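Local atomic coordinates of putative hydrolase (Chloroflexus aurantiacus J-10-fl, PDB entry 3CMN), a protein that probably hydrolyses peptide bonds as a zincin-like metallopeptidase, although its substrate is unknown and the crystallised form is the apoenzyme. Residues R256-Y267 and V339-M349. Residues are numbered along the deposited sequence; the frame is centred on the assembly and turned at random.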
ATOM      1  N   ARG A 256      13.147  -7.033   8.220  1.00 44.18           N
ATOM      2  CA  ARG A 256      12.149  -6.262   8.956  1.00 44.85           C
ATOM      3  C   ARG A 256      11.170  -5.530   8.029  1.00 43.75           C
ATOM      4  O   ARG A 256       9.958  -5.599   8.217  1.00 42.94           O
ATOM      5  CB  ARG A 256      12.836  -5.238   9.871  1.00 45.49           C
ATOM      6  CG  ARG A 256      13.408  -5.818  11.159  1.00 47.53           C
ATOM      7  CD  ARG A 256      13.991  -4.709  12.022  1.00 49.56           C
ATOM      8  NE  ARG A 256      14.553  -5.188  13.284  1.00 49.31           N
ATOM      9  CZ  ARG A 256      13.876  -5.298  14.426  1.00 50.10           C
ATOM     10  NH1 ARG A 256      12.590  -4.963  14.490  1.00 49.95           N
ATOM     11  NH2 ARG A 256      14.495  -5.736  15.514  1.00 50.63           N
ATOM     12  N   ILE A 257      11.702  -4.822   7.040  1.00 43.00           N
ATOM     13  CA  ILE A 257      10.871  -4.090   6.089  1.00 42.27           C
ATOM     14  C   ILE A 257       9.951  -5.091   5.400  1.00 42.55           C
ATOM     15  O   ILE A 257       8.752  -4.840   5.229  1.00 43.60           O
ATOM     16  CB  ILE A 257      11.734  -3.373   5.021  1.00 41.83           C
ATOM     17  CG1 ILE A 257      12.566  -2.278   5.688  1.00 41.70           C
ATOM     18  CG2 ILE A 257      10.839  -2.782   3.921  1.00 41.18           C
ATOM     19  CD1 ILE A 257      13.619  -1.662   4.788  1.00 43.54           C
ATOM     20  N   GLN A 258      10.521  -6.231   5.022  1.00 40.40           N
ATOM     21  CA  GLN A 258       9.765  -7.280   4.368  1.00 40.47           C
ATOM     22  C   GLN A 258       8.668  -7.831   5.272  1.00 39.39           C
ATOM     23  O   GLN A 258       7.534  -8.003   4.828  1.00 40.50           O
ATOM     24  CB  GLN A 258      10.706  -8.399   3.928  1.00 40.16           C
ATOM     25  CG  GLN A 258      11.510  -8.051   2.688  1.00 43.95           C
ATOM     26  CD  GLN A 258      12.601  -9.061   2.392  1.00 46.51           C
ATOM     27  OE1 GLN A 258      12.427 -10.260   2.616  1.00 46.64           O
ATOM     28  NE2 GLN A 258      13.726  -8.582   1.867  1.00 44.95           N
ATOM     29  N   ALA A 259       8.991  -8.100   6.536  1.00 37.12           N
ATOM     30  CA  ALA A 259       7.991  -8.630   7.455  1.00 35.08           C
ATOM     31  C   ALA A 259       6.882  -7.612   7.742  1.00 32.54           C
ATOM     32  O   ALA A 259       5.732  -7.983   7.910  1.00 33.47           O
ATOM     33  CB  ALA A 259       8.658  -9.089   8.754  1.00 35.06           C
ATOM     34  N   LEU A 260       7.223  -6.329   7.797  1.00 32.76           N
ATOM     35  CA  LEU A 260       6.221  -5.286   8.042  1.00 32.14           C
ATOM     36  C   LEU A 260       5.275  -5.199   6.836  1.00 32.36           C
ATOM     37  O   LEU A 260       4.061  -5.216   6.980  1.00 33.07           O
ATOM     38  CB  LEU A 260       6.907  -3.927   8.270  1.00 29.79           C
ATOM     39  CG  LEU A 260       6.010  -2.672   8.266  1.00 31.32           C
ATOM     40  CD1 LEU A 260       5.100  -2.665   9.513  1.00 25.90           C
ATOM     41  CD2 LEU A 260       6.883  -1.404   8.248  1.00 29.94           C
ATOM     42  N   MET A 261       5.846  -5.107   5.642  1.00 33.60           N
ATOM     43  CA  MET A 261       5.043  -5.030   4.429  1.00 34.92           C
ATOM     44  C   MET A 261       4.111  -6.247   4.332  1.00 35.06           C
ATOM     45  O   MET A 261       2.943  -6.123   3.972  1.00 35.27           O
ATOM     46  CB  MET A 261       5.964  -4.926   3.199  1.00 34.03           C
ATOM     47  CG  MET A 261       6.099  -3.506   2.628  1.00 33.73           C
ATOM     48  SD  MET A 261       6.488  -2.185   3.815  1.00 37.51           S
ATOM     49  CE  MET A 261       4.864  -1.526   4.140  1.00 37.04           C
ATOM     50  N   SER A 262       4.628  -7.417   4.685  1.00 36.49           N
ATOM     51  CA  SER A 262       3.843  -8.645   4.651  1.00 37.20           C
ATOM     52  C   SER A 262       2.654  -8.628   5.622  1.00 37.07           C
ATOM     53  O   SER A 262       1.529  -8.978   5.255  1.00 37.53           O
ATOM     54  CB  SER A 262       4.737  -9.830   4.965  1.00 37.89           C
ATOM     55  OG  SER A 262       3.981 -11.024   4.941  1.00 43.19           O
ATOM     56  N   LEU A 263       2.901  -8.220   6.862  1.00 35.83           N
ATOM     57  CA  LEU A 263       1.839  -8.150   7.858  1.00 33.99           C
ATOM     58  C   LEU A 263       0.783  -7.117   7.450  1.00 33.64           C
ATOM     59  O   LEU A 263      -0.425  -7.348   7.573  1.00 32.42           O
ATOM     60  CB  LEU A 263       2.419  -7.761   9.218  1.00 34.20           C
ATOM     61  CG  LEU A 263       1.302  -7.616  10.244  1.00 34.57           C
ATOM     62  CD1 LEU A 263       0.972  -8.989  10.786  1.00 35.36           C
ATOM     63  CD2 LEU A 263       1.710  -6.681  11.348  1.00 37.21           C
ATOM     64  N   ILE A 264       1.249  -5.963   6.993  1.00 32.81           N
ATOM     65  CA  ILE A 264       0.346  -4.916   6.559  1.00 35.00           C
ATOM     66  C   ILE A 264      -0.622  -5.459   5.487  1.00 36.87           C
ATOM     67  O   ILE A 264      -1.827  -5.191   5.555  1.00 37.88           O
ATOM     68  CB  ILE A 264       1.149  -3.697   6.028  1.00 35.03           C
ATOM     69  CG1 ILE A 264       1.783  -2.959   7.220  1.00 34.05           C
ATOM     70  CG2 ILE A 264       0.252  -2.774   5.224  1.00 33.67           C
ATOM     71  CD1 ILE A 264       2.545  -1.707   6.856  1.00 31.46           C
ATOM     72  N   GLU A 265      -0.104  -6.228   4.522  1.00 37.19           N
ATOM     73  CA  GLU A 265      -0.939  -6.800   3.459  1.00 39.18           C
ATOM     74  C   GLU A 265      -1.826  -7.923   3.981  1.00 37.95           C
ATOM     75  O   GLU A 265      -3.027  -7.952   3.707  1.00 38.38           O
ATOM     76  CB  GLU A 265      -0.082  -7.341   2.307  1.00 42.28           C
ATOM     77  CG  GLU A 265       0.635  -6.265   1.504  1.00 46.68           C
ATOM     78  CD  GLU A 265      -0.322  -5.241   0.915  1.00 49.37           C
ATOM     79  OE1 GLU A 265      -1.220  -5.648   0.143  1.00 50.23           O
ATOM     80  OE2 GLU A 265      -0.178  -4.036   1.228  1.00 49.95           O
ATOM     81  N   GLY A 266      -1.221  -8.837   4.733  1.00 36.92           N
ATOM     82  CA  GLY A 266      -1.954  -9.956   5.295  1.00 35.39           C
ATOM     83  C   GLY A 266      -3.025  -9.536   6.284  1.00 35.45           C
ATOM     84  O   GLY A 266      -4.146 -10.046   6.253  1.00 35.51           O
ATOM     85  N   TYR A 267      -2.699  -8.601   7.165  1.00 36.41           N
ATOM     86  CA  TYR A 267      -3.682  -8.146   8.132  1.00 36.14           C
ATOM     87  C   TYR A 267      -4.767  -7.384   7.384  1.00 37.33           C
ATOM     88  O   TYR A 267      -5.949  -7.473   7.719  1.00 37.41           O
ATOM     89  CB  TYR A 267      -3.048  -7.223   9.171  1.00 36.32           C
ATOM     90  CG  TYR A 267      -3.734  -7.319  10.511  1.00 35.44           C
ATOM     91  CD1 TYR A 267      -3.202  -8.120  11.521  1.00 35.10           C
ATOM     92  CD2 TYR A 267      -4.930  -6.645  10.762  1.00 34.61           C
ATOM     93  CE1 TYR A 267      -3.834  -8.252  12.749  1.00 36.20           C
ATOM     94  CE2 TYR A 267      -5.579  -6.769  11.992  1.00 35.73           C
ATOM     95  CZ  TYR A 267      -5.020  -7.582  12.989  1.00 36.80           C
ATOM     96  OH  TYR A 267      -5.632  -7.737  14.225  1.00 36.68           O
ATOM     97  N   VAL A 339      -0.148  -7.559  17.428  1.00 32.64           N
ATOM     98  CA  VAL A 339       0.928  -7.229  16.509  1.00 31.72           C
ATOM     99  C   VAL A 339       1.019  -5.698  16.312  1.00 31.92           C
ATOM    100  O   VAL A 339       2.055  -5.191  15.899  1.00 30.33           O
ATOM    101  CB  VAL A 339       0.703  -7.952  15.140  1.00 31.77           C
ATOM    102  CG1 VAL A 339      -0.397  -7.247  14.319  1.00 30.66           C
ATOM    103  CG2 VAL A 339       2.002  -8.042  14.381  1.00 31.76           C
ATOM    104  N   TRP A 340      -0.062  -4.978  16.642  1.00 31.47           N
ATOM    105  CA  TRP A 340      -0.144  -3.513  16.488  1.00 32.25           C
ATOM    106  C   TRP A 340       0.238  -2.688  17.723  1.00 32.07           C
ATOM    107  O   TRP A 340       0.108  -1.462  17.715  1.00 30.59           O
ATOM    108  CB  TRP A 340      -1.573  -3.087  16.093  1.00 32.00           C
ATOM    109  CG  TRP A 340      -2.042  -3.578  14.761  1.00 31.13           C
ATOM    110  CD1 TRP A 340      -3.122  -4.383  14.518  1.00 30.74           C
ATOM    111  CD2 TRP A 340      -1.439  -3.319  13.484  1.00 31.94           C
ATOM    112  NE1 TRP A 340      -3.224  -4.646  13.173  1.00 31.90           N
ATOM    113  CE2 TRP A 340      -2.204  -4.008  12.513  1.00 30.92           C
ATOM    114  CE3 TRP A 340      -0.322  -2.575  13.064  1.00 30.55           C
ATOM    115  CZ2 TRP A 340      -1.892  -3.978  11.151  1.00 30.25           C
ATOM    116  CZ3 TRP A 340      -0.011  -2.546  11.705  1.00 30.81           C
ATOM    117  CH2 TRP A 340      -0.795  -3.248  10.765  1.00 30.21           C
ATOM    118  N   GLU A 341       0.676  -3.347  18.789  1.00 31.90           N
ATOM    119  CA  GLU A 341       1.038  -2.626  20.002  1.00 32.22           C
ATOM    120  C   GLU A 341       2.396  -1.961  19.929  1.00 31.88           C
ATOM    121  O   GLU A 341       2.603  -0.919  20.538  1.00 31.66           O
ATOM    122  CB  GLU A 341       1.004  -3.563  21.205  1.00 33.73           C
ATOM    123  CG  GLU A 341      -0.375  -4.125  21.486  1.00 38.16           C
ATOM    124  CD  GLU A 341      -0.382  -5.157  22.591  1.00 40.85           C
ATOM    125  OE1 GLU A 341       0.328  -6.172  22.464  1.00 42.32           O
ATOM    126  OE2 GLU A 341      -1.102  -4.954  23.589  1.00 45.59           O
ATOM    127  N   ARG A 342       3.311  -2.559  19.167  1.00 31.42           N
ATOM    128  CA  ARG A 342       4.670  -2.047  19.043  1.00 30.59           C
ATOM    129  C   ARG A 342       5.435  -2.777  17.928  1.00 29.96           C
ATOM    130  O   ARG A 342       5.048  -3.870  17.513  1.00 29.42           O
ATOM    131  CB  ARG A 342       5.393  -2.237  20.386  1.00 30.88           C
ATOM    132  CG  ARG A 342       5.604  -3.707  20.793  1.00 31.25           C
ATOM    133  CD  ARG A 342       6.157  -3.866  22.231  1.00 31.84           C
ATOM    134  NE  ARG A 342       5.236  -3.343  23.238  1.00 29.35           N
ATOM    135  CZ  ARG A 342       5.210  -2.079  23.664  1.00 29.93           C
ATOM    136  NH1 ARG A 342       6.069  -1.192  23.186  1.00 28.21           N
ATOM    137  NH2 ARG A 342       4.288  -1.692  24.543  1.00 28.04           N
ATOM    138  N   PRO A 343       6.539  -2.185  17.436  1.00 29.22           N
ATOM    139  CA  PRO A 343       7.328  -2.814  16.370  1.00 30.09           C
ATOM    140  C   PRO A 343       7.818  -4.194  16.769  1.00 31.72           C
ATOM    141  O   PRO A 343       7.914  -5.105  15.942  1.00 33.30           O
ATOM    142  CB  PRO A 343       8.491  -1.841  16.169  1.00 29.34           C
ATOM    143  CG  PRO A 343       7.884  -0.514  16.493  1.00 27.75           C
ATOM    144  CD  PRO A 343       7.045  -0.831  17.730  1.00 28.65           C
ATOM    145  N   GLU A 344       8.124  -4.340  18.055  1.00 33.96           N
ATOM    146  CA  GLU A 344       8.616  -5.598  18.605  1.00 33.89           C
ATOM    147  C   GLU A 344       7.635  -6.748  18.485  1.00 33.69           C
ATOM    148  O   GLU A 344       8.044  -7.913  18.466  1.00 35.41           O
ATOM    149  CB  GLU A 344       9.004  -5.412  20.075  1.00 34.56           C
ATOM    150  CG  GLU A 344      10.483  -5.180  20.299  1.00 35.35           C
ATOM    151  CD  GLU A 344      11.018  -3.974  19.537  1.00 36.91           C
ATOM    152  OE1 GLU A 344      10.468  -2.859  19.710  1.00 36.48           O
ATOM    153  OE2 GLU A 344      11.995  -4.146  18.769  1.00 37.45           O
ATOM    154  N   ASN A 345       6.345  -6.431  18.418  1.00 34.08           N
ATOM    155  CA  ASN A 345       5.319  -7.471  18.306  1.00 34.39           C
ATOM    156  C   ASN A 345       5.053  -7.925  16.878  1.00 34.68           C
ATOM    157  O   ASN A 345       4.199  -8.778  16.650  1.00 33.60           O
ATOM    158  CB  ASN A 345       4.008  -7.007  18.953  1.00 33.50           C
ATOM    159  CG  ASN A 345       4.081  -7.002  20.465  1.00 31.63           C
ATOM    160  OD1 ASN A 345       5.098  -7.382  21.040  1.00 32.05           O
ATOM    161  ND2 ASN A 345       3.004  -6.572  21.115  1.00 30.69           N
ATOM    162  N   LEU A 346       5.770  -7.346  15.918  1.00 35.77           N
ATOM    163  CA  LEU A 346       5.605  -7.740  14.522  1.00 36.83           C
ATOM    164  C   LEU A 346       6.356  -9.044  14.385  1.00 38.17           C
ATOM    165  O   LEU A 346       7.405  -9.223  14.996  1.00 38.89           O
ATOM    166  CB  LEU A 346       6.234  -6.722  13.566  1.00 34.48           C
ATOM    167  CG  LEU A 346       5.658  -5.317  13.435  1.00 33.11           C
ATOM    168  CD1 LEU A 346       6.604  -4.489  12.598  1.00 31.95           C
ATOM    169  CD2 LEU A 346       4.268  -5.366  12.802  1.00 32.23           C
ATOM    170  N   PRO A 347       5.832  -9.978  13.591  1.00 40.31           N
ATOM    171  CA  PRO A 347       6.539 -11.249  13.435  1.00 41.78           C
ATOM    172  C   PRO A 347       7.742 -11.077  12.524  1.00 43.60           C
ATOM    173  O   PRO A 347       7.825 -10.103  11.769  1.00 44.39           O
ATOM    174  CB  PRO A 347       5.487 -12.150  12.806  1.00 41.75           C
ATOM    175  CG  PRO A 347       4.750 -11.196  11.919  1.00 41.85           C
ATOM    176  CD  PRO A 347       4.574  -9.978  12.827  1.00 40.59           C
ATOM    177  N   SER A 348       8.682 -12.011  12.614  1.00 44.26           N
ATOM    178  CA  SER A 348       9.849 -11.978  11.748  1.00 45.03           C
ATOM    179  C   SER A 348       9.337 -12.675  10.491  1.00 46.40           C
ATOM    180  O   SER A 348       8.201 -13.162  10.477  1.00 46.05           O
ATOM    181  CB  SER A 348      10.988 -12.789  12.358  1.00 43.24           C
ATOM    182  OG  SER A 348      10.619 -14.154  12.482  1.00 43.53           O
ATOM    183  N   MET A 349      10.144 -12.723   9.436  1.00 47.61           N
ATOM    184  CA  MET A 349       9.698 -13.416   8.237  1.00 49.05           C
ATOM    185  C   MET A 349       9.497 -14.881   8.611  1.00 49.20           C
ATOM    186  O   MET A 349       8.590 -15.546   8.114  1.00 49.32           O
ATOM    187  CB  MET A 349      10.721 -13.270   7.104  1.00 49.15           C
ATOM    188  CG  MET A 349      10.501 -12.022   6.251  1.00 48.32           C
ATOM    189  SD  MET A 349       8.810 -11.900   5.596  1.00 48.65           S
ATOM    190  CE  MET A 349       8.698 -13.434   4.753  1.00 49.56           C
TER
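Trp340 drives the edge of its indole into the face of Tyr267, an edge-to-face pair whose planes meet at 73°. The pyrrole nitrogen NE1 sits 3.3 Å above the centre of the phenol ring, 3.4 Å from Tyr267 CE2. Such a meeting suits both residues, for a polarised N-H edge is well matched to an electron-rich aromatic face. Tyr195 stacks on the indole, and Trp197 holds the backbone O of Trp340 by a hydrogen bond. Were Tyr267 an alanine, NE1 would probably lose its aromatic face, a gap would open at that edge of the indole, and Val339 CG1 would have less to pack against.

One turn back along segment 256-267 the packing is tightest. Leu263 has CG anti to the backbone N (chi1 177°), which sends its methyls toward the loop. There CD2 lies 3.2 Å from Leu346 CD2 and meets Val339 CG2 tip to tip at 3.3 Å, both closer than usual van der Waals contact. Branched aliphatic residues fill this buried seam, and Leu260 CD1 extends it, 3.9 Å from Leu346 CD1.

Further down, small Ala259 admits the loop backbone: its CB comes within 3.3 Å of Pro347 O. Met349, bent at chi2 and chi3, lays SD 3.8 Å from Ala259 CA. The exposed side is looser. Arg256 NH1 stands 4.4 Å from Glu344 OE2, beyond a salt bridge, and is hydrogen-bonded instead to Tyr201.

No hydrogen bond joins the segments; apolar side chains and one aromatic pair seat the loop between helices 333-336 and 349-353 on helix 248-279. Ile264, at the indole's edge, also touches helix 174-193, which carries an HExxH sequence as in zincin metallopeptidases; this probably places the contact beside the presumed, here metal-free, active site.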